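Local coordinates for protein free methionine-R-sulfoxide reductase (Saccharomyces cerevisiae, PDB 1F5M) that reduces the R-enantiomer of free methionine sulfoxide to methionine with thioredoxin as electron donor, helping to protect yeast cells against oxidative stress, at residues B[111-114]-B[118-121]; B[94-99]-B[103-108]; B[63-68]-B[124-129]; B[148-151]-B[157-160]; B[114-117]-B[121-124]. All blocks are in the same frame, centred on the assembly; numbering follows the deposited sequence.

All five contacts lie in the GAF domain; interactions 1 to 4 reach its antiparallel sheet, and interaction 5 lies in a connection between two strands. Interactions 1 and 5 fold this long connection, between strands 111-113 and 131-138, back on itself; they share P114 and G121, and their centres are about 5 Å apart. Interaction 2, the start of helix 99-107, touches both: Y119 of interaction 1 packs on T103, and I123 of interaction 5 lies on K98 and I94. Interaction 3 ties the end of the same connection to strand 64-72 beside C125, which is disulfide-bonded to C91. Interaction 4 lies about 11 Å from interaction 3, centre to centre, joined to it by a probable hydrogen bond from T129 OG1 to D151 OD2, 2.7 Å.

Interaction 1 of 5, residues B[111-114]-B[118-121]; sequences QIVP and KYPG
V113 and Y119 mark the closest approach of the two backbones, with 7.5 Å between CA of V113 and CA of Y119, so the space between them is bridged by side chains. Residues 111-113 form an outermost strand of the antiparallel sheet, and 118-121 is part of the irregular connection that follows it. Q111 and V113, two positions apart on the strand, both start out toward the loop, while I112 points the other way, to helix 160-176. The Y119 ring fills the gap. Its CG is anti to the backbone N (chi1 -167°), which throws the ring across to the strand. V113 does most of its touching with one branch: V113 CG2 lies obliquely 3.6 Å from Y119 CD1, while V113 CG1 is 3.9 Å from that same ring atom. Farther along, Y119 OH donates to Q111 OE1 at 3.2 Å. That oxygen lies at the ring's edge, near its plane, yet the amide as a whole stands almost perpendicular to the ring (87°). The hydroxyl comes in from above the carbonyl plane, 41° out of it, and misses the lone pairs. Q111 NE2 is spoken for by E109 O, and helix 99-107 borders the contact, with V100 touching both Q111 and Y119. The long, off-plane bond is probably of modest strength, so the ring owes its place to apolar contact as well as to the hydroxyl. The bond from NE2 to E109 should fix the rotation of the amide and may make OE1 a slightly better acceptor for the phenol.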
loop_
_atom_site.group_PDB
_atom_site.type_symbol
_atom_site.label_atom_id
_atom_site.label_comp_id
_atom_site.label_asym_id
_atom_site.label_seq_id
_atom_site.Cartn_x
_atom_site.Cartn_y
_atom_site.Cartn_z
ATOM N N GLN B 111 4.445 8.316 -19.495
ATOM C CA GLN B 111 3.765 7.543 -20.491
ATOM C C GLN B 111 2.277 7.677 -20.209
ATOM O O GLN B 111 1.823 7.429 -19.082
ATOM C CB GLN B 111 4.213 6.079 -20.383
ATOM C CG GLN B 111 5.750 5.899 -20.526
ATOM C CD GLN B 111 6.243 6.182 -21.961
ATOM O OE1 GLN B 111 5.813 5.534 -22.900
ATOM N NE2 GLN B 111 7.165 7.144 -22.114
ATOM N N ILE B 112 1.510 8.120 -21.196
ATOM C CA ILE B 112 0.036 8.217 -21.040
ATOM C C ILE B 112 -0.554 7.251 -22.061
ATOM O O ILE B 112 -0.536 7.508 -23.314
ATOM C CB ILE B 112 -0.490 9.625 -21.311
ATOM C CG1 ILE B 112 0.254 10.634 -20.445
ATOM C CG2 ILE B 112 -2.008 9.680 -21.018
ATOM C CD1 ILE B 112 -0.287 12.071 -20.556
ATOM N N VAL B 113 -1.066 6.136 -21.563
ATOM C CA VAL B 113 -1.553 5.078 -22.454
ATOM C C VAL B 113 -3.066 4.900 -22.488
ATOM O O VAL B 113 -3.688 4.490 -21.491
ATOM C CB VAL B 113 -0.851 3.760 -22.076
ATOM C CG1 VAL B 113 -1.250 2.636 -23.034
ATOM C CG2 VAL B 113 0.685 3.981 -22.082
ATOM N N PRO B 114 -3.685 5.192 -23.637
ATOM C CA PRO B 114 -5.146 5.062 -23.764
ATOM C C PRO B 114 -5.658 3.636 -23.929
ATOM O O PRO B 114 -6.812 3.326 -23.595
ATOM C CB PRO B 114 -5.475 5.941 -24.983
ATOM C CG PRO B 114 -4.206 5.750 -25.875
ATOM C CD PRO B 114 -3.075 5.800 -24.851
ATOM N N LYS B 118 -2.667 -1.962 -26.936
ATOM C CA LYS B 118 -2.115 -1.545 -28.236
ATOM C C LYS B 118 -0.672 -1.150 -27.908
ATOM O O LYS B 118 0.042 -0.707 -28.802
ATOM C CB LYS B 118 -2.792 -0.309 -28.803
ATOM C CG LYS B 118 -4.278 -0.419 -29.092
ATOM C CD LYS B 118 -4.601 -1.650 -29.860
ATOM C CE LYS B 118 -6.107 -1.766 -30.034
ATOM N NZ LYS B 118 -6.645 -0.452 -30.531
ATOM N N TYR B 119 -0.252 -1.324 -26.635
ATOM C CA TYR B 119 1.103 -0.894 -26.202
ATOM C C TYR B 119 2.089 -2.024 -26.342
ATOM O O TYR B 119 2.134 -2.907 -25.475
ATOM C CB TYR B 119 1.101 -0.448 -24.725
ATOM C CG TYR B 119 2.358 0.297 -24.287
ATOM C CD1 TYR B 119 2.371 1.687 -24.232
ATOM C CD2 TYR B 119 3.554 -0.392 -23.980
ATOM C CE1 TYR B 119 3.538 2.376 -23.890
ATOM C CE2 TYR B 119 4.717 0.286 -23.641
ATOM C CZ TYR B 119 4.702 1.669 -23.600
ATOM O OH TYR B 119 5.844 2.373 -23.294
ATOM N N PRO B 120 2.947 -1.990 -27.382
ATOM C CA PRO B 120 3.884 -3.118 -27.496
ATOM C C PRO B 120 4.725 -3.401 -26.265
ATOM O O PRO B 120 5.392 -2.508 -25.723
ATOM C CB PRO B 120 4.727 -2.785 -28.734
ATOM C CG PRO B 120 4.363 -1.327 -29.098
ATOM C CD PRO B 120 2.979 -1.115 -28.577
ATOM N N GLY B 121 4.698 -4.660 -25.833
ATOM C CA GLY B 121 5.484 -5.050 -24.674
ATOM C C GLY B 121 4.819 -4.775 -23.339
ATOM O O GLY B 121 5.469 -4.888 -22.298
#

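Interaction 2 of 5, residues B[94-99]-B[103-108]; sequences IQFGKG and TAASTK
A strand-turn-helix unit of the GAF domain brings F96, G97 and G99 against T103, A105 and S106: strand 93-95 runs into a type II beta turn, Q95 to K98, and the chain then enters helix 99-107. The turn is closed by K98 N on Q95 O and has G97 at a positive phi. At the start of the helix, G99 O is gripped twice by one residue. T103 N donates to G99 O at 2.8 Å in the usual helical manner, and T103 OG1 donates to G99 O at 2.7 Å from above the carbonyl plane. The second bond depends on the first torsion of T103, which puts OG1 beside the backbone N (chi1 -54°) and so next to the first donor. One turn on, T103 O is in its turn approached by T107 N and T107 OG1, from opposite faces of its plane. The apolar part of the contact is a CH-pi interaction: A105 CB sits 3.7 Å from the centroid of the F96 ring, only 3° off the ring normal, and thus over the middle of the face. L80 of the neighbouring strand touches both F96 and A105. S106 packs beside the turn, its CB 3.4 Å from G97 N, while S106 OG is hydrogen-bonded to G102 O. G97 meets the serine through its backbone. The buried carbonyl of G99 is thus served by a main-chain and a side-chain donor together, while the methyl centred on F96 adds apolar contact beside these two directional bonds.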
loop_
_atom_site.group_PDB
_atom_site.type_symbol
_atom_site.label_atom_id
_atom_site.label_comp_id
_atom_site.label_asym_id
_atom_site.label_seq_id
_atom_site.Cartn_x
_atom_site.Cartn_y
_atom_site.Cartn_z
ATOM N N ILE B 94 10.088 -5.071 -12.614
ATOM C CA ILE B 94 9.961 -4.697 -14.023
ATOM C C ILE B 94 11.326 -4.207 -14.500
ATOM O O ILE B 94 11.994 -3.438 -13.802
ATOM C CB ILE B 94 8.926 -3.593 -14.239
ATOM C CG1 ILE B 94 7.541 -4.121 -13.861
ATOM C CG2 ILE B 94 8.864 -3.206 -15.779
ATOM C CD1 ILE B 94 6.524 -3.025 -13.639
ATOM N N GLN B 95 11.737 -4.646 -15.694
ATOM C CA GLN B 95 13.036 -4.270 -16.242
ATOM C C GLN B 95 12.883 -2.958 -17.034
ATOM O O GLN B 95 11.869 -2.765 -17.725
ATOM C CB GLN B 95 13.514 -5.422 -17.128
ATOM C CG GLN B 95 15.008 -5.695 -17.103
ATOM C CD GLN B 95 15.574 -5.639 -15.702
ATOM O OE1 GLN B 95 15.178 -6.411 -14.817
ATOM N NE2 GLN B 95 16.513 -4.711 -15.485
ATOM N N PHE B 96 13.855 -2.047 -16.904
ATOM C CA PHE B 96 13.804 -0.761 -17.609
ATOM C C PHE B 96 13.638 -1.067 -19.080
ATOM O O PHE B 96 14.092 -2.114 -19.566
ATOM C CB PHE B 96 15.092 0.059 -17.416
ATOM C CG PHE B 96 15.127 0.869 -16.153
ATOM C CD1 PHE B 96 14.678 0.329 -14.948
ATOM C CD2 PHE B 96 15.724 2.146 -16.149
ATOM C CE1 PHE B 96 14.820 1.020 -13.761
ATOM C CE2 PHE B 96 15.873 2.848 -14.963
ATOM C CZ PHE B 96 15.424 2.280 -13.756
ATOM N N GLY B 97 12.977 -0.168 -19.799
ATOM C CA GLY B 97 12.752 -0.403 -21.222
ATOM C C GLY B 97 11.619 -1.391 -21.530
ATOM O O GLY B 97 11.256 -1.581 -22.712
ATOM N N LYS B 98 11.054 -2.026 -20.501
ATOM C CA LYS B 98 9.982 -2.993 -20.735
ATOM C C LYS B 98 8.644 -2.606 -20.124
ATOM O O LYS B 98 8.531 -2.367 -18.900
ATOM C CB LYS B 98 10.373 -4.367 -20.203
ATOM C CG LYS B 98 11.660 -4.961 -20.801
ATOM C CD LYS B 98 11.593 -5.004 -22.337
ATOM C CE LYS B 98 12.810 -5.715 -22.945
ATOM N NZ LYS B 98 12.930 -7.112 -22.431
ATOM N N GLY B 99 7.627 -2.616 -20.964
ATOM C CA GLY B 99 6.279 -2.278 -20.536
ATOM C C GLY B 99 6.142 -0.793 -20.275
ATOM O O GLY B 99 7.125 -0.060 -20.318
ATOM N N THR B 103 9.262 1.535 -19.522
ATOM C CA THR B 103 9.633 2.538 -20.527
ATOM C C THR B 103 9.616 3.956 -19.920
ATOM O O THR B 103 10.425 4.837 -20.303
ATOM C CB THR B 103 8.747 2.381 -21.720
ATOM O OG1 THR B 103 8.841 1.018 -22.148
ATOM C CG2 THR B 103 9.182 3.292 -22.868
ATOM N N ALA B 104 8.742 4.182 -18.938
ATOM C CA ALA B 104 8.737 5.502 -18.295
ATOM C C ALA B 104 10.078 5.681 -17.596
ATOM O O ALA B 104 10.585 6.803 -17.460
ATOM C CB ALA B 104 7.632 5.591 -17.267
ATOM N N ALA B 105 10.625 4.569 -17.114
ATOM C CA ALA B 105 11.894 4.576 -16.386
ATOM C C ALA B 105 13.114 4.751 -17.285
ATOM O O ALA B 105 13.982 5.554 -16.975
ATOM C CB ALA B 105 12.041 3.286 -15.521
ATOM N N SER B 106 13.185 4.006 -18.382
ATOM C CA SER B 106 14.309 4.134 -19.307
ATOM C C SER B 106 14.324 5.482 -20.082
ATOM O O SER B 106 15.385 6.102 -20.244
ATOM C CB SER B 106 14.284 2.980 -20.314
ATOM O OG SER B 106 13.040 2.969 -20.986
ATOM N N THR B 107 13.155 5.931 -20.548
ATOM C CA THR B 107 13.073 7.175 -21.316
ATOM C C THR B 107 12.997 8.419 -20.448
ATOM O O THR B 107 13.212 9.536 -20.931
ATOM C CB THR B 107 11.823 7.203 -22.248
ATOM O OG1 THR B 107 10.639 7.384 -21.460
ATOM C CG2 THR B 107 11.689 5.915 -23.048
ATOM N N LYS B 108 12.709 8.216 -19.160
ATOM C CA LYS B 108 12.501 9.294 -18.198
ATOM C C LYS B 108 11.368 10.215 -18.631
ATOM O O LYS B 108 11.333 11.400 -18.283
ATOM C CB LYS B 108 13.772 10.095 -17.971
ATOM C CG LYS B 108 14.917 9.217 -17.541
ATOM C CD LYS B 108 16.153 10.071 -17.220
ATOM C CE LYS B 108 17.413 9.243 -17.133
ATOM N NZ LYS B 108 18.523 10.234 -16.879
#

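Interaction 3 of 5, residues B[63-68]-B[124-129]; sequences DINWAG and ACDGET
ND2 of N65 serves two acceptors on 124-129. It donates to D126 OD2 at 3.1 Å and to T129 OG1 at 3.0 Å, the latter with an N-H...O angle of 157°, and both oxygens lie close to the amide plane, as two N-H groups of one planar nitrogen require. The asparagine holds its CG between the backbone N and the carbonyl carbon (chi1 49°), which sends the amide from the corner of the chain straight at the loop. D126 comes from the opposite direction, and its carboxylate is nearly at right angles to the amide. ND2 meets OD2 from above the carboxylate plane, 70° out of it. The other oxygen is held within the loop: E128 N donates to D126 OD1 at 2.7 Å, an Asx turn, laid over a type I beta turn in which T129 N bonds to D126 O. The bond to OD1 probably helps to hold the carboxylate with OD2 toward N65. N65 sits at a classic beta bulge, where N65 and W66 both face D151 of the adjacent strand in the GAF sheet, and the chain turns its corner here. D151 is also the hydrogen-bond partner of T129 OG1, so strand 144-152 helps to place the hydroxyl that receives ND2. A water lies 2.8 Å from N65 O and 2.9 Å from D126 OD2, suitably placed to bridge them, although further acceptors compete for its protons. C125, just before D126, forms the disulfide with C91, and a second copy of the protein packs A10 of that subunit against D126.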
loop_
_atom_site.group_PDB
_atom_site.type_symbol
_atom_site.label_atom_id
_atom_site.label_comp_id
_atom_site.label_asym_id
_atom_site.label_seq_id
_atom_site.Cartn_x
_atom_site.Cartn_y
_atom_site.Cartn_z
ATOM N N ASP B 63 -12.584 5.234 -13.086
ATOM C CA ASP B 63 -12.683 3.878 -12.529
ATOM C C ASP B 63 -11.312 3.214 -12.436
ATOM O O ASP B 63 -11.024 2.260 -13.151
ATOM C CB ASP B 63 -13.641 3.073 -13.409
ATOM C CG ASP B 63 -14.176 1.840 -12.743
ATOM O OD1 ASP B 63 -13.969 1.574 -11.527
ATOM O OD2 ASP B 63 -14.863 1.110 -13.452
ATOM N N ILE B 64 -10.445 3.725 -11.560
ATOM C CA ILE B 64 -9.112 3.151 -11.430
ATOM C C ILE B 64 -9.133 1.833 -10.636
ATOM O O ILE B 64 -10.055 1.590 -9.856
ATOM C CB ILE B 64 -8.121 4.139 -10.748
ATOM C CG1 ILE B 64 -8.598 4.444 -9.319
ATOM C CG2 ILE B 64 -8.026 5.433 -11.579
ATOM C CD1 ILE B 64 -7.511 4.911 -8.440
ATOM N N ASN B 65 -8.137 0.984 -10.889
ATOM C CA ASN B 65 -7.965 -0.298 -10.228
ATOM C C ASN B 65 -6.571 -0.421 -9.627
ATOM O O ASN B 65 -6.269 -1.406 -8.965
ATOM C CB ASN B 65 -8.235 -1.505 -11.154
ATOM C CG ASN B 65 -7.518 -1.432 -12.497
ATOM O OD1 ASN B 65 -7.645 -0.465 -13.234
ATOM N ND2 ASN B 65 -6.806 -2.498 -12.842
ATOM N N TRP B 66 -5.732 0.583 -9.814
ATOM C CA TRP B 66 -4.417 0.480 -9.193
ATOM C C TRP B 66 -3.787 1.827 -9.124
ATOM O O TRP B 66 -3.889 2.620 -10.088
ATOM C CB TRP B 66 -3.530 -0.434 -9.994
ATOM C CG TRP B 66 -2.500 -1.137 -9.214
ATOM C CD1 TRP B 66 -2.655 -2.338 -8.570
ATOM C CD2 TRP B 66 -1.129 -0.759 -9.031
ATOM N NE1 TRP B 66 -1.476 -2.732 -8.017
ATOM C CE2 TRP B 66 -0.515 -1.795 -8.273
ATOM C CE3 TRP B 66 -0.358 0.331 -9.431
ATOM C CZ2 TRP B 66 0.828 -1.772 -7.910
ATOM C CZ3 TRP B 66 1.002 0.356 -9.076
ATOM C CH2 TRP B 66 1.576 -0.698 -8.320
ATOM N N ALA B 67 -3.170 2.134 -7.976
ATOM C CA ALA B 67 -2.464 3.400 -7.843
ATOM C C ALA B 67 -1.332 3.108 -6.935
ATOM O O ALA B 67 -1.540 2.745 -5.743
ATOM C CB ALA B 67 -3.379 4.523 -7.271
ATOM N N GLY B 68 -0.123 3.281 -7.448
ATOM C CA GLY B 68 1.018 2.951 -6.624
ATOM C C GLY B 68 2.356 3.273 -7.192
ATOM O O GLY B 68 2.485 4.085 -8.131
ATOM N N ALA B 124 1.010 -6.773 -18.136
ATOM C CA ALA B 124 -0.213 -6.664 -17.371
ATOM C C ALA B 124 -0.120 -7.358 -16.007
ATOM O O ALA B 124 0.148 -8.568 -15.938
ATOM C CB ALA B 124 -1.379 -7.276 -18.170
ATOM N N CYS B 125 -0.338 -6.607 -14.936
ATOM C CA CYS B 125 -0.364 -7.201 -13.576
ATOM C C CYS B 125 -1.860 -7.536 -13.339
ATOM O O CYS B 125 -2.224 -8.525 -12.691
ATOM C CB CYS B 125 0.184 -6.208 -12.535
ATOM S SG CYS B 125 1.891 -5.686 -12.942
ATOM N N ASP B 126 -2.726 -6.703 -13.882
ATOM C CA ASP B 126 -4.179 -6.905 -13.775
ATOM C C ASP B 126 -4.676 -7.060 -15.209
ATOM O O ASP B 126 -4.529 -6.142 -16.041
ATOM C CB ASP B 126 -4.860 -5.696 -13.099
ATOM C CG ASP B 126 -6.367 -5.958 -12.782
ATOM O OD1 ASP B 126 -7.053 -6.680 -13.558
ATOM O OD2 ASP B 126 -6.876 -5.425 -11.756
ATOM N N GLY B 127 -5.243 -8.222 -15.515
ATOM C CA GLY B 127 -5.743 -8.435 -16.858
ATOM C C GLY B 127 -6.865 -7.484 -17.231
ATOM O O GLY B 127 -7.185 -7.382 -18.421
ATOM N N GLU B 128 -7.469 -6.780 -16.262
ATOM C CA GLU B 128 -8.572 -5.864 -16.632
ATOM C C GLU B 128 -8.155 -4.442 -16.887
ATOM O O GLU B 128 -8.997 -3.598 -17.201
ATOM C CB GLU B 128 -9.641 -5.826 -15.554
ATOM C CG GLU B 128 -10.649 -6.911 -15.718
ATOM C CD GLU B 128 -10.783 -7.675 -14.433
ATOM O OE1 GLU B 128 -11.728 -7.407 -13.641
ATOM O OE2 GLU B 128 -9.891 -8.540 -14.217
ATOM N N THR B 129 -6.861 -4.155 -16.739
ATOM C CA THR B 129 -6.422 -2.816 -16.941
ATOM C C THR B 129 -6.582 -2.488 -18.433
ATOM O O THR B 129 -6.190 -3.287 -19.282
ATOM C CB THR B 129 -4.927 -2.664 -16.496
ATOM O OG1 THR B 129 -4.826 -2.824 -15.068
ATOM C CG2 THR B 129 -4.401 -1.269 -16.873
HETATM O O HOH W 1 -5.346 -3.913 -9.753
#

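Interaction 4 of 5, residues B[148-151]-B[157-160]; sequences IDID and GFDH
I150 and F158 meet through the outer end of a ring and one methyl branch. I150 has its CG1 anti to the carbonyl carbon (chi1 -48°), and this leaves CG2 anti to the backbone N, leaning toward the loop. CG2 of I150 touches F158 CZ at 3.5 Å and F158 CE2 at 3.8 Å, approaching the ring obliquely, with I150 CB following at 3.9 Å from F158 CZ. F158 likewise carries its CG anti to the carbonyl carbon (chi1 -50°), with the ring turned across the side chain (chi2 100°). This shape lets it span a wide gap, for CA of I150 and CA of F158 are 9.2 Å apart. The backbone of the strand also borders the ring: I150 O is 3.7 Å from F158 CE1, and the carbonyl carbon of D151 lies farther off at the ring's edge. The side chain of D151 sets off away from the loop. Around the pair, I133 of the next strand touches both I150 and F158, and L166 and I53 cover the isoleucine. D159 follows as N-cap of helix 160-176, its OD2 on V161 N, while D162 returns a side-chain bond to D159 N. The contact thus belongs to the strand-loop-helix connection of the GAF domain, in which the C-terminal helix is laid over one face of the antiparallel sheet.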
loop_
_atom_site.group_PDB
_atom_site.type_symbol
_atom_site.label_atom_id
_atom_site.label_comp_id
_atom_site.label_asym_id
_atom_site.label_seq_id
_atom_site.Cartn_x
_atom_site.Cartn_y
_atom_site.Cartn_z
ATOM N N ILE B 148 5.553 6.449 -10.659
ATOM C CA ILE B 148 4.220 6.543 -10.097
ATOM C C ILE B 148 3.393 5.877 -11.187
ATOM O O ILE B 148 3.473 6.266 -12.363
ATOM C CB ILE B 148 3.761 7.991 -9.944
ATOM C CG1 ILE B 148 4.774 8.795 -9.120
ATOM C CG2 ILE B 148 2.409 8.012 -9.290
ATOM C CD1 ILE B 148 4.338 10.243 -8.869
ATOM N N ASP B 149 2.601 4.884 -10.791
ATOM C CA ASP B 149 1.817 4.087 -11.732
ATOM C C ASP B 149 0.322 4.013 -11.378
ATOM O O ASP B 149 -0.080 3.606 -10.233
ATOM C CB ASP B 149 2.442 2.661 -11.752
ATOM C CG ASP B 149 1.880 1.733 -12.847
ATOM O OD1 ASP B 149 1.178 2.181 -13.778
ATOM O OD2 ASP B 149 2.193 0.514 -12.799
ATOM N N ILE B 150 -0.513 4.436 -12.307
ATOM C CA ILE B 150 -1.973 4.329 -12.092
ATOM C C ILE B 150 -2.635 3.526 -13.194
ATOM O O ILE B 150 -2.419 3.834 -14.402
ATOM C CB ILE B 150 -2.624 5.717 -12.055
ATOM C CG1 ILE B 150 -1.835 6.636 -11.122
ATOM C CG2 ILE B 150 -4.067 5.615 -11.606
ATOM C CD1 ILE B 150 -2.492 8.049 -10.929
ATOM N N ASP B 151 -3.463 2.530 -12.838
ATOM C CA ASP B 151 -4.154 1.709 -13.870
ATOM C C ASP B 151 -5.643 2.095 -13.848
ATOM O O ASP B 151 -6.187 2.402 -12.780
ATOM C CB ASP B 151 -4.131 0.196 -13.587
ATOM C CG ASP B 151 -2.785 -0.437 -13.785
ATOM O OD1 ASP B 151 -1.795 0.281 -13.945
ATOM O OD2 ASP B 151 -2.705 -1.691 -13.742
ATOM N N GLY B 157 -8.443 6.693 -19.845
ATOM C CA GLY B 157 -8.771 7.267 -18.546
ATOM C C GLY B 157 -7.950 8.475 -18.102
ATOM O O GLY B 157 -8.372 9.166 -17.193
ATOM N N PHE B 158 -6.816 8.747 -18.756
ATOM C CA PHE B 158 -5.902 9.846 -18.364
ATOM C C PHE B 158 -5.532 10.873 -19.446
ATOM O O PHE B 158 -5.570 10.572 -20.645
ATOM C CB PHE B 158 -4.616 9.245 -17.815
ATOM C CG PHE B 158 -4.844 8.209 -16.778
ATOM C CD1 PHE B 158 -4.776 6.855 -17.095
ATOM C CD2 PHE B 158 -5.173 8.583 -15.477
ATOM C CE1 PHE B 158 -5.036 5.862 -16.120
ATOM C CE2 PHE B 158 -5.442 7.623 -14.494
ATOM C CZ PHE B 158 -5.374 6.248 -14.815
ATOM N N ASP B 159 -5.125 12.073 -19.015
ATOM C CA ASP B 159 -4.763 13.120 -19.968
ATOM C C ASP B 159 -3.591 13.938 -19.406
ATOM O O ASP B 159 -3.072 13.632 -18.316
ATOM C CB ASP B 159 -5.976 14.007 -20.243
ATOM C CG ASP B 159 -6.482 14.707 -18.997
ATOM O OD1 ASP B 159 -7.716 14.881 -18.851
ATOM O OD2 ASP B 159 -5.654 15.106 -18.179
ATOM N N HIS B 160 -3.177 14.979 -20.105
ATOM C CA HIS B 160 -2.025 15.744 -19.626
ATOM C C HIS B 160 -2.180 16.584 -18.349
ATOM O O HIS B 160 -1.185 17.110 -17.852
ATOM C CB HIS B 160 -1.443 16.581 -20.761
ATOM C CG HIS B 160 -0.703 15.752 -21.758
ATOM N ND1 HIS B 160 -1.343 14.960 -22.680
ATOM C CD2 HIS B 160 0.619 15.491 -21.888
ATOM C CE1 HIS B 160 -0.448 14.239 -23.336
ATOM N NE2 HIS B 160 0.750 14.543 -22.871
#

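Interaction 5 of 5, residues B[114-117]-B[121-124]; sequences PDVN and GHIA
H122 lies with one ring face over V116, whose CG2 is 3.8 Å from the imidazole centroid and 27° off the ring normal, as modelled a CH-pi contact shifted toward the rim. The opposite face is covered from within its own segment by A124 N, 3.9 Å above the plane and over the centre. In the model the ring thus lies between the valine and the peptide nitrogen of A124. With CG anti to the backbone N (chi1 171°), the histidine reaches across to the 3-10 segment that begins at V116. Main chain joins the contact too: V116 O is 3.4 Å from H122 CB and 3.5 Å from H122 CG. The other valine branch is modelled too close to the ring, and the first torsion of V116 falls away from the staggered positions, so the exact rotation of that side chain is doubtful. N117 starts out away from the histidine, but its OD1 returns to lie 4.1 Å from H122 CD2, oblique to the ring. N117 N also makes a weak bond to D115 OD1, at the start of this segment. E132 touches both V116 and H122, and K130 makes a backbone bond with V116, so strand 131-138 and its approach lie alongside. Here two parts of the connection between strands 111-113 and 131-138 pack together; in GAF domains generally, inter-strand connections of this kind help to wall the ligand pocket, and this one leads directly into C125 of the disulfide.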
loop_
_atom_site.group_PDB
_atom_site.type_symbol
_atom_site.label_atom_id
_atom_site.label_comp_id
_atom_site.label_asym_id
_atom_site.label_seq_id
_atom_site.Cartn_x
_atom_site.Cartn_y
_atom_site.Cartn_z
ATOM N N PRO B 114 -3.685 5.192 -23.637
ATOM C CA PRO B 114 -5.146 5.062 -23.764
ATOM C C PRO B 114 -5.658 3.636 -23.929
ATOM O O PRO B 114 -6.812 3.326 -23.595
ATOM C CB PRO B 114 -5.475 5.941 -24.983
ATOM C CG PRO B 114 -4.206 5.750 -25.875
ATOM C CD PRO B 114 -3.075 5.800 -24.851
ATOM N N ASP B 115 -4.809 2.754 -24.438
ATOM C CA ASP B 115 -5.231 1.385 -24.661
ATOM C C ASP B 115 -3.968 0.545 -24.507
ATOM O O ASP B 115 -3.168 0.392 -25.396
ATOM C CB ASP B 115 -5.844 1.244 -26.062
ATOM C CG ASP B 115 -6.244 -0.183 -26.367
ATOM O OD1 ASP B 115 -5.679 -1.100 -25.745
ATOM O OD2 ASP B 115 -7.119 -0.386 -27.224
ATOM N N VAL B 116 -3.833 -0.016 -23.319
ATOM C CA VAL B 116 -2.707 -0.794 -22.899
ATOM C C VAL B 116 -2.392 -2.009 -23.820
ATOM O O VAL B 116 -1.220 -2.396 -24.036
ATOM C CB VAL B 116 -3.044 -1.120 -21.404
ATOM C CG1 VAL B 116 -3.214 -2.521 -21.215
ATOM C CG2 VAL B 116 -2.085 -0.408 -20.487
ATOM N N ASN B 117 -3.426 -2.573 -24.407
ATOM C CA ASN B 117 -3.228 -3.688 -25.287
ATOM C C ASN B 117 -2.730 -3.264 -26.670
ATOM O O ASN B 117 -2.391 -4.126 -27.498
ATOM C CB ASN B 117 -4.524 -4.491 -25.379
ATOM C CG ASN B 117 -4.895 -5.119 -24.022
ATOM O OD1 ASN B 117 -4.046 -5.721 -23.353
ATOM N ND2 ASN B 117 -6.150 -4.984 -23.627
ATOM N N GLY B 121 4.698 -4.660 -25.833
ATOM C CA GLY B 121 5.484 -5.050 -24.674
ATOM C C GLY B 121 4.819 -4.775 -23.339
ATOM O O GLY B 121 5.469 -4.888 -22.298
ATOM N N HIS B 122 3.522 -4.460 -23.349
ATOM C CA HIS B 122 2.761 -4.207 -22.126
ATOM C C HIS B 122 2.933 -5.387 -21.151
ATOM O O HIS B 122 2.929 -6.534 -21.559
ATOM C CB HIS B 122 1.281 -4.038 -22.504
ATOM C CG HIS B 122 0.341 -3.974 -21.337
ATOM N ND1 HIS B 122 0.558 -3.169 -20.237
ATOM C CD2 HIS B 122 -0.853 -4.581 -21.125
ATOM C CE1 HIS B 122 -0.458 -3.285 -19.400
ATOM N NE2 HIS B 122 -1.327 -4.136 -19.913
ATOM N N ILE B 123 3.076 -5.097 -19.864
ATOM C CA ILE B 123 3.242 -6.139 -18.831
ATOM C C ILE B 123 2.030 -5.924 -17.963
ATOM O O ILE B 123 1.984 -4.942 -17.220
ATOM C CB ILE B 123 4.574 -5.903 -18.011
ATOM C CG1 ILE B 123 5.755 -6.040 -18.970
ATOM C CG2 ILE B 123 4.650 -6.875 -16.822
ATOM C CD1 ILE B 123 7.112 -5.723 -18.376
ATOM N N ALA B 124 1.010 -6.773 -18.136
ATOM C CA ALA B 124 -0.213 -6.664 -17.371
ATOM C C ALA B 124 -0.120 -7.358 -16.007
ATOM O O ALA B 124 0.148 -8.568 -15.938
ATOM C CB ALA B 124 -1.379 -7.276 -18.170
#